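Local coordinates for glycine oxidase (Bacillus cereus ATCC 14579, PDB 7CYX), which binds FAD and probably catalyses the oxidation of glycine by oxygen to glyoxylate, ammonium and hydrogen peroxide, a step in thiamine diphosphate biosynthesis, at residues A20-E25 against S344-A349; R26-A31 against D350-K355; S217-D222 against K325-C330; K229-A234 against K274-E279; V233-R238 against Y261-T266. All coordinates share one frame; numbering follows the deposited sequence.

Contact 1: residues A20-E25 against S344-A349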
# COMPACT_ATOMS: atom_id res chain seq x y z
N ALA A 20 -1.46 16.83 12.71
CA ALA A 20 -0.56 16.09 13.58
C ALA A 20 0.83 16.04 12.94
O ALA A 20 1.80 16.31 13.59
CB ALA A 20 -1.11 14.71 13.84
N HIS A 21 0.90 15.73 11.64
CA HIS A 21 2.16 15.59 10.92
C HIS A 21 3.01 16.86 11.02
O HIS A 21 4.13 16.79 11.43
CB HIS A 21 1.94 15.25 9.45
CG HIS A 21 3.14 15.48 8.59
ND1 HIS A 21 4.20 14.59 8.56
CD2 HIS A 21 3.48 16.49 7.77
CE1 HIS A 21 5.13 15.04 7.74
NE2 HIS A 21 4.71 16.21 7.24
N PHE A 22 2.45 18.00 10.59
CA PHE A 22 3.20 19.26 10.48
C PHE A 22 3.66 19.77 11.85
O PHE A 22 4.77 20.28 11.95
CB PHE A 22 2.40 20.32 9.73
CG PHE A 22 2.29 20.06 8.26
CD1 PHE A 22 3.33 20.40 7.40
CD2 PHE A 22 1.19 19.40 7.73
CE1 PHE A 22 3.24 20.13 6.04
CE2 PHE A 22 1.11 19.11 6.38
CZ PHE A 22 2.12 19.49 5.53
N LEU A 23 2.81 19.65 12.89
CA LEU A 23 3.14 20.12 14.26
C LEU A 23 4.27 19.29 14.85
O LEU A 23 5.28 19.84 15.27
CB LEU A 23 1.91 20.02 15.17
CG LEU A 23 0.84 21.09 15.03
CD1 LEU A 23 -0.30 20.81 16.00
CD2 LEU A 23 1.39 22.49 15.26
N ALA A 24 4.07 17.96 14.90
CA ALA A 24 5.05 17.01 15.47
C ALA A 24 6.40 17.12 14.75
O ALA A 24 7.45 17.00 15.35
CB ALA A 24 4.54 15.59 15.37
N GLU A 25 6.35 17.32 13.44
CA GLU A 25 7.55 17.48 12.63
C GLU A 25 8.40 18.64 13.17
O GLU A 25 9.61 18.56 13.15
CB GLU A 25 7.17 17.73 11.17
CG GLU A 25 8.13 17.09 10.20
CD GLU A 25 7.73 17.30 8.75
OE1 GLU A 25 7.03 18.30 8.45
OE2 GLU A 25 8.12 16.45 7.92
N SER A 344 -3.83 22.64 4.62
CA SER A 344 -4.57 22.83 5.88
C SER A 344 -3.66 22.58 7.09
O SER A 344 -3.70 23.33 8.08
CB SER A 344 -5.80 21.95 5.94
OG SER A 344 -6.71 22.30 4.91
N GLY A 345 -2.88 21.50 7.04
CA GLY A 345 -1.97 21.16 8.11
C GLY A 345 -0.87 22.19 8.26
O GLY A 345 -0.55 22.62 9.39
N GLN A 346 -0.28 22.57 7.12
CA GLN A 346 0.80 23.53 7.09
C GLN A 346 0.30 24.82 7.74
O GLN A 346 0.93 25.34 8.67
CB GLN A 346 1.28 23.73 5.65
CG GLN A 346 2.67 24.34 5.54
CD GLN A 346 3.21 24.23 4.13
OE1 GLN A 346 2.69 24.84 3.21
NE2 GLN A 346 4.25 23.43 3.97
N TYR A 347 -0.88 25.27 7.30
CA TYR A 347 -1.45 26.54 7.73
C TYR A 347 -1.72 26.51 9.23
O TYR A 347 -1.36 27.45 9.95
CB TYR A 347 -2.78 26.85 7.04
CG TYR A 347 -3.49 28.03 7.66
CD1 TYR A 347 -3.11 29.32 7.37
CD2 TYR A 347 -4.51 27.85 8.59
CE1 TYR A 347 -3.74 30.41 7.94
CE2 TYR A 347 -5.16 28.93 9.17
CZ TYR A 347 -4.77 30.21 8.85
OH TYR A 347 -5.38 31.31 9.38
N MET A 348 -2.37 25.44 9.68
CA MET A 348 -2.76 25.33 11.06
C MET A 348 -1.50 25.37 11.94
O MET A 348 -1.46 26.07 12.94
CB MET A 348 -3.57 24.04 11.29
CG MET A 348 -4.87 24.23 12.08
SD MET A 348 -6.00 25.56 11.55
CE MET A 348 -6.08 25.24 9.80
N ALA A 349 -0.44 24.66 11.54
CA ALA A 349 0.77 24.65 12.35
C ALA A 349 1.44 26.04 12.36
O ALA A 349 1.88 26.49 13.42
CB ALA A 349 1.72 23.57 11.87
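F22 and L23 on helix 14-25 meet G345, Q346 and A349 on helix 341-352. The two short helix axes approach to 8.2 Å and cross at -44°. The closest CA pair is L23 with A349, at 5.5 Å. Both helices belong to the Rossmann-type FAD-binding domain. Helix 14-25 carries V14 and I15, both FAD-binding residues. A glycine pattern runs from the strand-helix turn into the first turn of this helix, consistent with a GxGxxG dinucleotide motif.

F22 lays its ring against the backbone of the other helix. Chi1 (-73°) sets its CG beside the backbone N. F22 CD2 is 3.5 Å from Q346 N, which lies over one face of the ring, offset toward the rim. G345 has no side chain, which lets the ring come this close; F22 CD2 also lies 3.5 Å from G345 C. Q346 CB sits over the F22 ring in a CH-pi contact, 4.3 Å from the centroid. H21 CD2 packs over the centre of the opposite face, so the ring is held between H21 and Q346. The L23 side chain also touches V7 and V30 of the sheet. L23 CD2 rests on A349 CB at 3.6 Å.

Contact 2: residues R26-A31 against D350-K355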
# COMPACT_ATOMS: atom_id res chain seq x y z
N ARG A 26 7.72 19.70 13.64
CA ARG A 26 8.33 20.94 14.15
C ARG A 26 8.56 20.86 15.67
O ARG A 26 8.78 21.88 16.30
CB ARG A 26 7.42 22.15 13.84
CG ARG A 26 7.38 22.57 12.37
CD ARG A 26 6.24 23.57 12.13
NE ARG A 26 5.88 23.74 10.72
CZ ARG A 26 5.15 24.75 10.24
NH1 ARG A 26 4.73 25.71 11.04
NH2 ARG A 26 4.81 24.77 8.96
N GLY A 27 8.47 19.66 16.25
CA GLY A 27 8.88 19.40 17.65
C GLY A 27 7.81 19.67 18.70
O GLY A 27 8.14 19.76 19.90
N HIS A 28 6.53 19.80 18.29
CA HIS A 28 5.41 19.98 19.24
C HIS A 28 4.94 18.62 19.74
O HIS A 28 4.81 17.72 18.95
CB HIS A 28 4.22 20.67 18.58
CG HIS A 28 4.46 22.07 18.15
ND1 HIS A 28 3.96 23.15 18.85
CD2 HIS A 28 5.12 22.58 17.09
CE1 HIS A 28 4.31 24.26 18.24
NE2 HIS A 28 5.01 23.94 17.15
N LYS A 29 4.65 18.50 21.04
CA LYS A 29 4.16 17.24 21.60
C LYS A 29 2.64 17.19 21.40
O LYS A 29 1.87 17.98 21.95
CB LYS A 29 4.64 17.08 23.04
CG LYS A 29 6.16 17.00 23.21
CD LYS A 29 6.94 16.57 21.95
CE LYS A 29 8.44 16.70 22.07
NZ LYS A 29 9.07 15.41 22.44
N VAL A 30 2.22 16.25 20.54
CA VAL A 30 0.88 16.26 19.98
C VAL A 30 0.21 14.93 20.29
O VAL A 30 0.89 13.89 20.41
CB VAL A 30 0.87 16.58 18.47
CG1 VAL A 30 1.36 17.98 18.18
CG2 VAL A 30 1.66 15.59 17.66
N ALA A 31 -1.11 14.99 20.46
CA ALA A 31 -1.94 13.84 20.66
C ALA A 31 -3.13 13.90 19.70
O ALA A 31 -3.77 14.93 19.57
CB ALA A 31 -2.39 13.79 22.10
N ASP A 350 1.47 26.72 11.20
CA ASP A 350 1.96 28.10 11.11
C ASP A 350 1.19 28.99 12.10
O ASP A 350 1.79 29.72 12.88
CB ASP A 350 1.86 28.64 9.68
CG ASP A 350 2.99 28.26 8.74
OD1 ASP A 350 3.94 27.55 9.18
OD2 ASP A 350 2.91 28.67 7.56
N LEU A 351 -0.15 28.87 12.08
CA LEU A 351 -1.02 29.66 12.92
C LEU A 351 -0.82 29.32 14.41
O LEU A 351 -0.91 30.19 15.28
CB LEU A 351 -2.48 29.38 12.53
CG LEU A 351 -3.53 29.99 13.45
CD1 LEU A 351 -3.39 31.51 13.47
CD2 LEU A 351 -4.93 29.58 13.00
N ILE A 352 -0.63 28.04 14.71
CA ILE A 352 -0.43 27.64 16.09
C ILE A 352 0.91 28.22 16.60
O ILE A 352 1.01 28.53 17.76
CB ILE A 352 -0.51 26.11 16.22
CG1 ILE A 352 -1.97 25.65 16.08
CG2 ILE A 352 0.12 25.64 17.53
CD1 ILE A 352 -2.17 24.15 15.93
N GLU A 353 1.91 28.34 15.71
CA GLU A 353 3.27 28.84 16.05
C GLU A 353 3.38 30.37 15.88
O GLU A 353 4.47 30.90 15.84
CB GLU A 353 4.32 28.22 15.12
CG GLU A 353 4.67 26.78 15.41
CD GLU A 353 5.88 26.24 14.65
OE1 GLU A 353 6.20 26.79 13.57
OE2 GLU A 353 6.50 25.27 15.15
N GLY A 354 2.25 31.06 15.69
CA GLY A 354 2.24 32.50 15.52
C GLY A 354 2.89 32.97 14.22
O GLY A 354 3.08 34.17 14.05
N LYS A 355 3.22 32.05 13.31
CA LYS A 355 3.96 32.41 12.08
C LYS A 355 3.01 32.98 11.01
O LYS A 355 3.49 33.53 10.01
CB LYS A 355 4.74 31.22 11.51
CG LYS A 355 5.92 30.76 12.37
CD LYS A 355 6.75 29.65 11.74
CE LYS A 355 7.88 29.20 12.65
NZ LYS A 355 8.69 28.12 12.03
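D350 OD1 accepts two bonds from the end of the R26 guanidinium. R26 NH1 reaches D350 OD1 at 2.7 Å, on the anti lone pair. R26 NH2 reaches the same D350 OD1 at 2.9 Å, from above the carboxylate plane. Both bonds lie near the guanidinium plane. They are bent at the hydrogens, as expected when two nitrogens share one oxygen. The R26 chain is extended from CG to NE and crosses D350 at about a right angle.

R26 NH1 has a second partner. R26 NH1 bonds E353 OE1 at 3.1 Å, from well above that carboxylate plane. K355 NZ also pairs with E353 OE1, at 3.2 Å. R26, D350, E353 and K355 thus form a salt-bridge network. The two acidic groups probably offset the like charges of R26 and K355.

The network joins two helix ends of the FAD-binding Rossmann-type domain. Each helix closes in a Schellman motif, with G27 and G354 as the C-prime residues at positive phi. R26 and E353 each directly precede such a glycine. The turn after helix 14-25 leads into strand 30-33.

H28 takes the other oxygen of E353. H28 NE2 donates to E353 OE2 at 2.8 Å with an angle of 160°. The acceptor lies in the ring plane and uses its anti lone pair. The ring and carboxylate planes are 38° apart. The E353 chain is extended beyond CG, and its carboxylate reaches both R26 and H28. The buried I352 makes a loose contact: I352 CG2 lies 4.5 Å from H28 CE1.

Contact 3: residues S217-D222 against K325-C330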
# COMPACT_ATOMS: atom_id res chain seq x y z
N SER A 217 -19.62 24.89 18.73
CA SER A 217 -20.53 25.74 19.54
C SER A 217 -19.73 26.76 20.34
O SER A 217 -20.20 27.88 20.48
CB SER A 217 -21.36 24.90 20.44
OG SER A 217 -22.47 24.42 19.73
N TYR A 218 -18.53 26.40 20.82
CA TYR A 218 -17.65 27.35 21.53
C TYR A 218 -17.42 28.58 20.64
O TYR A 218 -17.43 29.67 21.17
CB TYR A 218 -16.38 26.66 22.03
CG TYR A 218 -16.62 25.69 23.15
CD1 TYR A 218 -16.82 26.12 24.45
CD2 TYR A 218 -16.69 24.33 22.90
CE1 TYR A 218 -17.06 25.22 25.47
CE2 TYR A 218 -16.93 23.43 23.92
CZ TYR A 218 -17.12 23.87 25.20
OH TYR A 218 -17.36 22.97 26.19
N PHE A 219 -17.18 28.40 19.34
CA PHE A 219 -17.07 29.55 18.42
C PHE A 219 -18.43 30.22 18.28
O PHE A 219 -18.52 31.39 18.61
CB PHE A 219 -16.57 29.07 17.06
CG PHE A 219 -15.12 28.71 17.04
CD1 PHE A 219 -14.70 27.47 17.45
CD2 PHE A 219 -14.17 29.63 16.64
CE1 PHE A 219 -13.36 27.14 17.43
CE2 PHE A 219 -12.83 29.29 16.61
CZ PHE A 219 -12.43 28.05 17.02
N HIS A 220 -19.44 29.48 17.81
CA HIS A 220 -20.82 29.99 17.61
C HIS A 220 -21.80 28.84 17.33
O HIS A 220 -21.43 27.90 16.64
CB HIS A 220 -20.89 31.01 16.48
CG HIS A 220 -22.13 31.83 16.51
ND1 HIS A 220 -23.23 31.50 15.77
CD2 HIS A 220 -22.46 32.93 17.20
CE1 HIS A 220 -24.18 32.37 15.99
NE2 HIS A 220 -23.73 33.25 16.85
N ARG A 221 -23.03 29.00 17.81
CA ARG A 221 -24.18 28.07 17.68
C ARG A 221 -24.45 27.69 16.22
O ARG A 221 -24.78 26.53 15.98
CB ARG A 221 -25.40 28.81 18.24
CG ARG A 221 -26.63 27.95 18.50
CD ARG A 221 -27.72 28.78 19.12
NE ARG A 221 -27.67 28.79 20.57
CZ ARG A 221 -27.03 29.70 21.31
NH1 ARG A 221 -26.97 30.95 20.90
NH2 ARG A 221 -26.47 29.34 22.45
N ASP A 222 -24.32 28.64 15.30
CA ASP A 222 -24.60 28.41 13.87
C ASP A 222 -23.38 27.84 13.15
O ASP A 222 -23.49 27.51 11.99
CB ASP A 222 -25.10 29.68 13.19
CG ASP A 222 -26.49 30.07 13.64
OD1 ASP A 222 -27.14 29.26 14.29
OD2 ASP A 222 -26.89 31.19 13.34
N LYS A 325 -8.28 31.09 24.37
CA LYS A 325 -6.93 30.95 23.84
C LYS A 325 -6.60 29.46 23.74
O LYS A 325 -6.88 28.68 24.66
CB LYS A 325 -5.92 31.71 24.70
CG LYS A 325 -4.47 31.65 24.20
CD LYS A 325 -4.23 32.31 22.85
CE LYS A 325 -2.88 31.99 22.26
NZ LYS A 325 -2.82 30.60 21.75
N GLY A 326 -6.03 29.09 22.59
CA GLY A 326 -5.59 27.74 22.31
C GLY A 326 -6.67 26.86 21.69
O GLY A 326 -6.45 25.65 21.54
N LEU A 327 -7.83 27.44 21.35
CA LEU A 327 -8.93 26.68 20.78
C LEU A 327 -8.97 26.95 19.27
O LEU A 327 -9.17 28.08 18.82
CB LEU A 327 -10.22 27.09 21.50
CG LEU A 327 -11.44 26.15 21.46
CD1 LEU A 327 -12.58 26.79 20.68
CD2 LEU A 327 -11.12 24.77 20.90
N TYR A 328 -8.72 25.90 18.49
CA TYR A 328 -8.60 25.98 17.06
C TYR A 328 -9.65 25.07 16.44
O TYR A 328 -10.16 24.16 17.10
CB TYR A 328 -7.17 25.60 16.61
CG TYR A 328 -6.06 26.46 17.18
CD1 TYR A 328 -5.54 26.17 18.42
CD2 TYR A 328 -5.54 27.54 16.48
CE1 TYR A 328 -4.54 26.95 18.98
CE2 TYR A 328 -4.53 28.32 17.02
CZ TYR A 328 -4.02 28.02 18.27
OH TYR A 328 -3.02 28.73 18.86
N ALA A 329 -9.90 25.28 15.14
CA ALA A 329 -10.86 24.54 14.33
C ALA A 329 -10.28 24.30 12.94
O ALA A 329 -9.59 25.18 12.43
CB ALA A 329 -12.16 25.31 14.22
N CYS A 330 -10.60 23.15 12.35
CA CYS A 330 -10.13 22.75 11.03
C CYS A 330 -11.00 21.59 10.51
O CYS A 330 -10.58 20.46 10.54
CB CYS A 330 -8.64 22.41 11.06
SG CYS A 330 -7.87 22.34 9.41
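F219 and L327 reach toward each other tip to tip. The closest pair is F219 CE1 and L327 CD1, at 3.4 Å. The methyl comes to the ring obliquely.

The end of the F219 ring is the bump. L327 and A329 are alternate residues of strand 327-331 and both point toward it. The hollow between them takes the ring tip. A329 CB lies 3.9 Å from F219 CE1, on the other wall. The floor is backbone: F219 CZ is 3.7 Å from L327 O and 4.1 Å from Y328 C, which meets the ring at its edge. Chi1 of F219 (-74°) sets CG anti to the carbonyl carbon, and the ring extends on from there toward the strand.

L327 CD1 is in turn a small bump between two residues. Besides F219, L327 CD1 touches Y218 CB, at 4.0 Å. The Y218 ring then leads away, and the Y218 side chain touches I182 and I184 of strand 179-184. No hydrogen bond crosses between the two segments, so this is apolar packing.

H321 and W223 add rings next to F219, with the W223 plane only about 10° from that of F219. The contact packs the loop after helix 213-216 against one face of strand 327-331 in the six-stranded Rossmann-type sheet. Y328 points away from the loop; its side chain touches L351 and I352 of helix 341-352. Strand 203-206 lies alongside.

Contact 4: residues K229-A234 against K274-E279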
# COMPACT_ATOMS: atom_id res chain seq x y z
N LYS A 229 -23.75 11.93 2.59
CA LYS A 229 -23.42 10.54 2.40
C LYS A 229 -23.09 10.35 0.92
O LYS A 229 -23.71 10.94 0.08
CB LYS A 229 -24.56 9.64 2.89
CG LYS A 229 -24.63 8.26 2.23
CD LYS A 229 -25.79 7.43 2.76
CE LYS A 229 -25.75 5.99 2.31
NZ LYS A 229 -26.90 5.20 2.82
N GLY A 230 -22.06 9.55 0.64
CA GLY A 230 -21.73 9.17 -0.75
C GLY A 230 -21.40 7.70 -0.83
O GLY A 230 -20.64 7.21 0.02
N GLU A 231 -22.00 7.02 -1.81
CA GLU A 231 -21.86 5.60 -2.01
C GLU A 231 -20.96 5.40 -3.22
O GLU A 231 -21.13 6.12 -4.20
CB GLU A 231 -23.21 4.93 -2.28
CG GLU A 231 -24.06 4.73 -1.05
CD GLU A 231 -25.55 4.86 -1.30
OE1 GLU A 231 -25.96 5.92 -1.81
OE2 GLU A 231 -26.29 3.88 -0.99
N VAL A 232 -20.03 4.44 -3.11
CA VAL A 232 -19.11 4.15 -4.18
C VAL A 232 -18.91 2.64 -4.32
O VAL A 232 -19.13 1.86 -3.40
CB VAL A 232 -17.79 4.94 -4.05
CG1 VAL A 232 -17.75 5.84 -2.83
CG2 VAL A 232 -16.56 4.06 -4.13
N VAL A 233 -18.53 2.25 -5.55
CA VAL A 233 -18.35 0.88 -5.99
C VAL A 233 -16.91 0.73 -6.48
O VAL A 233 -16.32 1.69 -6.99
CB VAL A 233 -19.36 0.56 -7.10
CG1 VAL A 233 -18.87 -0.54 -8.02
CG2 VAL A 233 -20.73 0.22 -6.53
N ALA A 234 -16.35 -0.47 -6.32
CA ALA A 234 -14.99 -0.77 -6.78
C ALA A 234 -14.99 -2.09 -7.54
O ALA A 234 -15.60 -3.07 -7.10
CB ALA A 234 -14.03 -0.84 -5.61
N LYS A 274 -24.25 4.58 6.88
CA LYS A 274 -23.13 4.05 6.08
C LYS A 274 -23.49 2.77 5.30
O LYS A 274 -22.60 2.14 4.78
CB LYS A 274 -21.93 3.72 6.97
CG LYS A 274 -21.47 4.78 7.97
CD LYS A 274 -20.23 5.59 7.60
CE LYS A 274 -19.02 4.77 7.19
NZ LYS A 274 -18.01 4.69 8.26
N THR A 275 -24.77 2.35 5.25
CA THR A 275 -25.24 1.27 4.36
C THR A 275 -25.31 1.76 2.91
O THR A 275 -25.47 2.93 2.68
CB THR A 275 -26.65 0.76 4.72
OG1 THR A 275 -27.63 1.80 4.53
CG2 THR A 275 -26.77 0.24 6.14
N VAL A 276 -25.34 0.83 1.96
CA VAL A 276 -25.41 1.10 0.55
C VAL A 276 -26.72 0.52 0.03
O VAL A 276 -26.97 -0.67 0.15
CB VAL A 276 -24.19 0.49 -0.18
CG1 VAL A 276 -24.26 0.67 -1.69
CG2 VAL A 276 -22.87 1.01 0.37
N GLN A 277 -27.54 1.38 -0.60
CA GLN A 277 -28.81 0.96 -1.16
C GLN A 277 -28.56 0.34 -2.53
O GLN A 277 -27.71 0.82 -3.27
CB GLN A 277 -29.79 2.13 -1.27
CG GLN A 277 -30.47 2.44 0.05
CD GLN A 277 -29.48 2.68 1.15
OE1 GLN A 277 -28.86 3.73 1.22
NE2 GLN A 277 -29.34 1.70 2.03
N PRO A 278 -29.23 -0.77 -2.87
CA PRO A 278 -29.13 -1.34 -4.21
C PRO A 278 -29.24 -0.34 -5.36
O PRO A 278 -28.42 -0.39 -6.27
CB PRO A 278 -30.32 -2.32 -4.19
CG PRO A 278 -30.28 -2.87 -2.79
CD PRO A 278 -30.01 -1.63 -1.96
N GLU A 279 -30.26 0.52 -5.30
CA GLU A 279 -30.58 1.51 -6.34
C GLU A 279 -29.34 2.34 -6.67
O GLU A 279 -29.10 2.65 -7.82
CB GLU A 279 -31.75 2.38 -5.87
CG GLU A 279 -32.03 3.63 -6.70
CD GLU A 279 -33.37 4.30 -6.36
OE1 GLU A 279 -34.26 4.29 -7.24
OE2 GLU A 279 -33.53 4.85 -5.23
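K229 NZ donates two hydrogen bonds to the loop before helix 278-291. K229 NZ reaches T275 O at 2.7 Å. The second bond runs from K229 NZ to Q277 OE1 at 2.9 Å, in the carbonyl plane and on a lone pair. The K229 chain is extended beyond CG, and it crosses Q277 at about a right angle.

E231 makes the third bond. Q277 N donates to E231 OE2 at 2.8 Å, with an angle of 163°. The oxygen is met nearly along its C-O axis. Q277 is the N-cap position of helix 278-291, so the acidic group lies close to the helix start, where its charge would probably be favoured. E231 OE2 also lies 3.3 Å from V276 CA. E231 and V276 slide past each other in opposite directions, with E231 CG 4.1 Å from V276 CG1.

The second shell fixes these groups. Q277 is bent at chi2 (55°), which turns CD aside. Q277 NE2 donates to T275 OG1 at 3.0 Å, nearly straight at 170°. This sets the rotation of the amide, leaving OE1 for K229. T275 OG1 is also bonded to N273. The other E231 oxygen, OE1, is bonded to K268, T266 and S280. K268 and S280 thus help to hold the carboxylate from the sheet and from the helix.

The contact ties the loop and the start of helix 278-291 to strand 225-236. This strand runs between strands 260-269 and 299-311 in the eight-stranded sheet. V232, on the same strand, points away from the loop and touches FAD.

Contact 5: residues V233-R238 against Y261-T266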
# COMPACT_ATOMS: atom_id res chain seq x y z
N VAL A 233 -18.53 2.25 -5.55
CA VAL A 233 -18.35 0.88 -5.99
C VAL A 233 -16.91 0.73 -6.48
O VAL A 233 -16.32 1.69 -6.99
CB VAL A 233 -19.36 0.56 -7.10
CG1 VAL A 233 -18.87 -0.54 -8.02
CG2 VAL A 233 -20.73 0.22 -6.53
N ALA A 234 -16.35 -0.47 -6.32
CA ALA A 234 -14.99 -0.77 -6.78
C ALA A 234 -14.99 -2.09 -7.54
O ALA A 234 -15.60 -3.07 -7.10
CB ALA A 234 -14.03 -0.84 -5.61
N VAL A 235 -14.30 -2.13 -8.68
CA VAL A 235 -14.12 -3.35 -9.41
C VAL A 235 -12.63 -3.54 -9.71
O VAL A 235 -11.87 -2.59 -9.71
CB VAL A 235 -14.97 -3.35 -10.68
CG1 VAL A 235 -16.44 -3.10 -10.36
CG2 VAL A 235 -14.46 -2.35 -11.70
N ARG A 236 -12.25 -4.79 -9.96
CA ARG A 236 -10.92 -5.15 -10.38
C ARG A 236 -10.98 -5.54 -11.86
O ARG A 236 -12.00 -6.01 -12.31
CB ARG A 236 -10.40 -6.31 -9.54
CG ARG A 236 -10.38 -6.04 -8.04
CD ARG A 236 -8.97 -5.82 -7.55
NE ARG A 236 -8.87 -5.23 -6.22
CZ ARG A 236 -7.74 -4.72 -5.72
NH1 ARG A 236 -6.63 -4.73 -6.45
NH2 ARG A 236 -7.73 -4.22 -4.50
N SER A 237 -9.88 -5.36 -12.59
CA SER A 237 -9.81 -5.83 -13.98
C SER A 237 -8.38 -6.23 -14.32
O SER A 237 -7.42 -5.65 -13.84
CB SER A 237 -10.33 -4.79 -14.92
OG SER A 237 -9.84 -5.01 -16.23
N ARG A 238 -8.24 -7.24 -15.17
CA ARG A 238 -6.92 -7.62 -15.63
C ARG A 238 -6.52 -6.79 -16.86
O ARG A 238 -5.40 -6.89 -17.33
CB ARG A 238 -6.87 -9.13 -15.90
CG ARG A 238 -6.37 -9.94 -14.71
CD ARG A 238 -7.47 -10.66 -13.94
NE ARG A 238 -7.73 -11.97 -14.52
CZ ARG A 238 -8.39 -12.95 -13.91
NH1 ARG A 238 -8.88 -12.77 -12.70
NH2 ARG A 238 -8.55 -14.12 -14.51
N TYR A 261 -10.48 -0.33 -10.13
CA TYR A 261 -11.29 0.80 -10.66
C TYR A 261 -12.34 1.20 -9.61
O TYR A 261 -13.13 0.36 -9.16
CB TYR A 261 -11.87 0.44 -12.04
CG TYR A 261 -10.75 0.19 -13.01
CD1 TYR A 261 -10.13 -1.04 -13.04
CD2 TYR A 261 -10.18 1.22 -13.75
CE1 TYR A 261 -9.03 -1.28 -13.84
CE2 TYR A 261 -9.09 0.99 -14.57
CZ TYR A 261 -8.51 -0.26 -14.60
OH TYR A 261 -7.42 -0.53 -15.37
N VAL A 262 -12.30 2.48 -9.21
CA VAL A 262 -13.20 3.03 -8.19
C VAL A 262 -14.16 4.01 -8.87
O VAL A 262 -13.70 4.90 -9.60
CB VAL A 262 -12.41 3.71 -7.05
CG1 VAL A 262 -13.32 4.42 -6.08
CG2 VAL A 262 -11.54 2.72 -6.31
N ILE A 263 -15.47 3.85 -8.60
CA ILE A 263 -16.55 4.45 -9.37
C ILE A 263 -17.62 4.99 -8.42
O ILE A 263 -18.20 4.24 -7.65
CB ILE A 263 -17.19 3.42 -10.31
CG1 ILE A 263 -16.16 2.57 -11.05
CG2 ILE A 263 -18.15 4.10 -11.27
CD1 ILE A 263 -16.72 1.26 -11.55
N GLY A 264 -17.94 6.27 -8.57
CA GLY A 264 -18.87 6.96 -7.69
C GLY A 264 -19.20 8.36 -8.22
O GLY A 264 -18.77 8.72 -9.30
N ALA A 265 -19.98 9.15 -7.47
CA ALA A 265 -20.49 8.79 -6.17
C ALA A 265 -21.83 9.50 -5.96
O ALA A 265 -22.00 10.65 -6.39
CB ALA A 265 -19.47 9.18 -5.13
N THR A 266 -22.78 8.82 -5.30
CA THR A 266 -24.08 9.40 -5.01
C THR A 266 -23.93 10.50 -3.96
O THR A 266 -22.92 10.59 -3.26
CB THR A 266 -25.09 8.40 -4.44
OG1 THR A 266 -24.59 7.88 -3.19
CG2 THR A 266 -25.39 7.30 -5.42
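Strands 225-236 and 260-269 are antiparallel neighbours in the large mixed sheet of this oxidase, and V233-V235 pair with Y261-I263. The short strand axes run 4.7 Å apart, at 155° between their directions.

V233 and I263 form a hydrogen-bonded pair. V233 N to I263 O is 2.9 Å, and I263 N to V233 O is 2.8 Å. V235 and Y261 form the next such pair. V235 N to Y261 O is 2.8 Å, and Y261 N to V235 O is 2.7 Å. Between them, A234 and V262 are a non-hydrogen-bonded pair, and A234 CA makes a CA-H...O contact to Y261 O at 3.2 Å.

V233, V235, Y261 and I263 share one face. V235 CG2 lies between its backbone N and carbonyl carbon (chi1 of CG1 -56°) and packs on Y261 CB at 3.8 Å. These two side chains cross at about a right angle. Farther along, S237 CB touches Y261 CE1 at 3.9 Å. The Y261 hydroxyl is bonded to the backbone of L241, and S237 OG to that of K239. I263 packs on I284 and A288 of helix 278-291. A234 and V262 lie on the other face, where V262 is near A47, an FAD-binding residue.

A265, after a cis peptide bond, touches FAD. Four backbone bonds and apolar side chains on one face, with I263 against helix 278-291, are consistent with a firm pairing beside the cofactor pocket.

Contacts 1, 2 and 3 belong to the Rossmann-type part of the fold. Contacts 4 and 5 belong to the eight-stranded sheet. Contacts 1 and 2 have centres 7 Å apart and both use helix 341-352. Strand 327-331 of contact 3 precedes that helix, and M348 packs on C330. Contacts 4 and 5 are 12 Å apart, share V233 and A234 on strand 225-236, and are joined by E231 and T266. The two groups are 32 to 39 Å apart between centres. Along the chain, contacts 1 and 2 join its early and late parts, and contacts 3, 4 and 5 lie between. FAD contacts both parts of the fold.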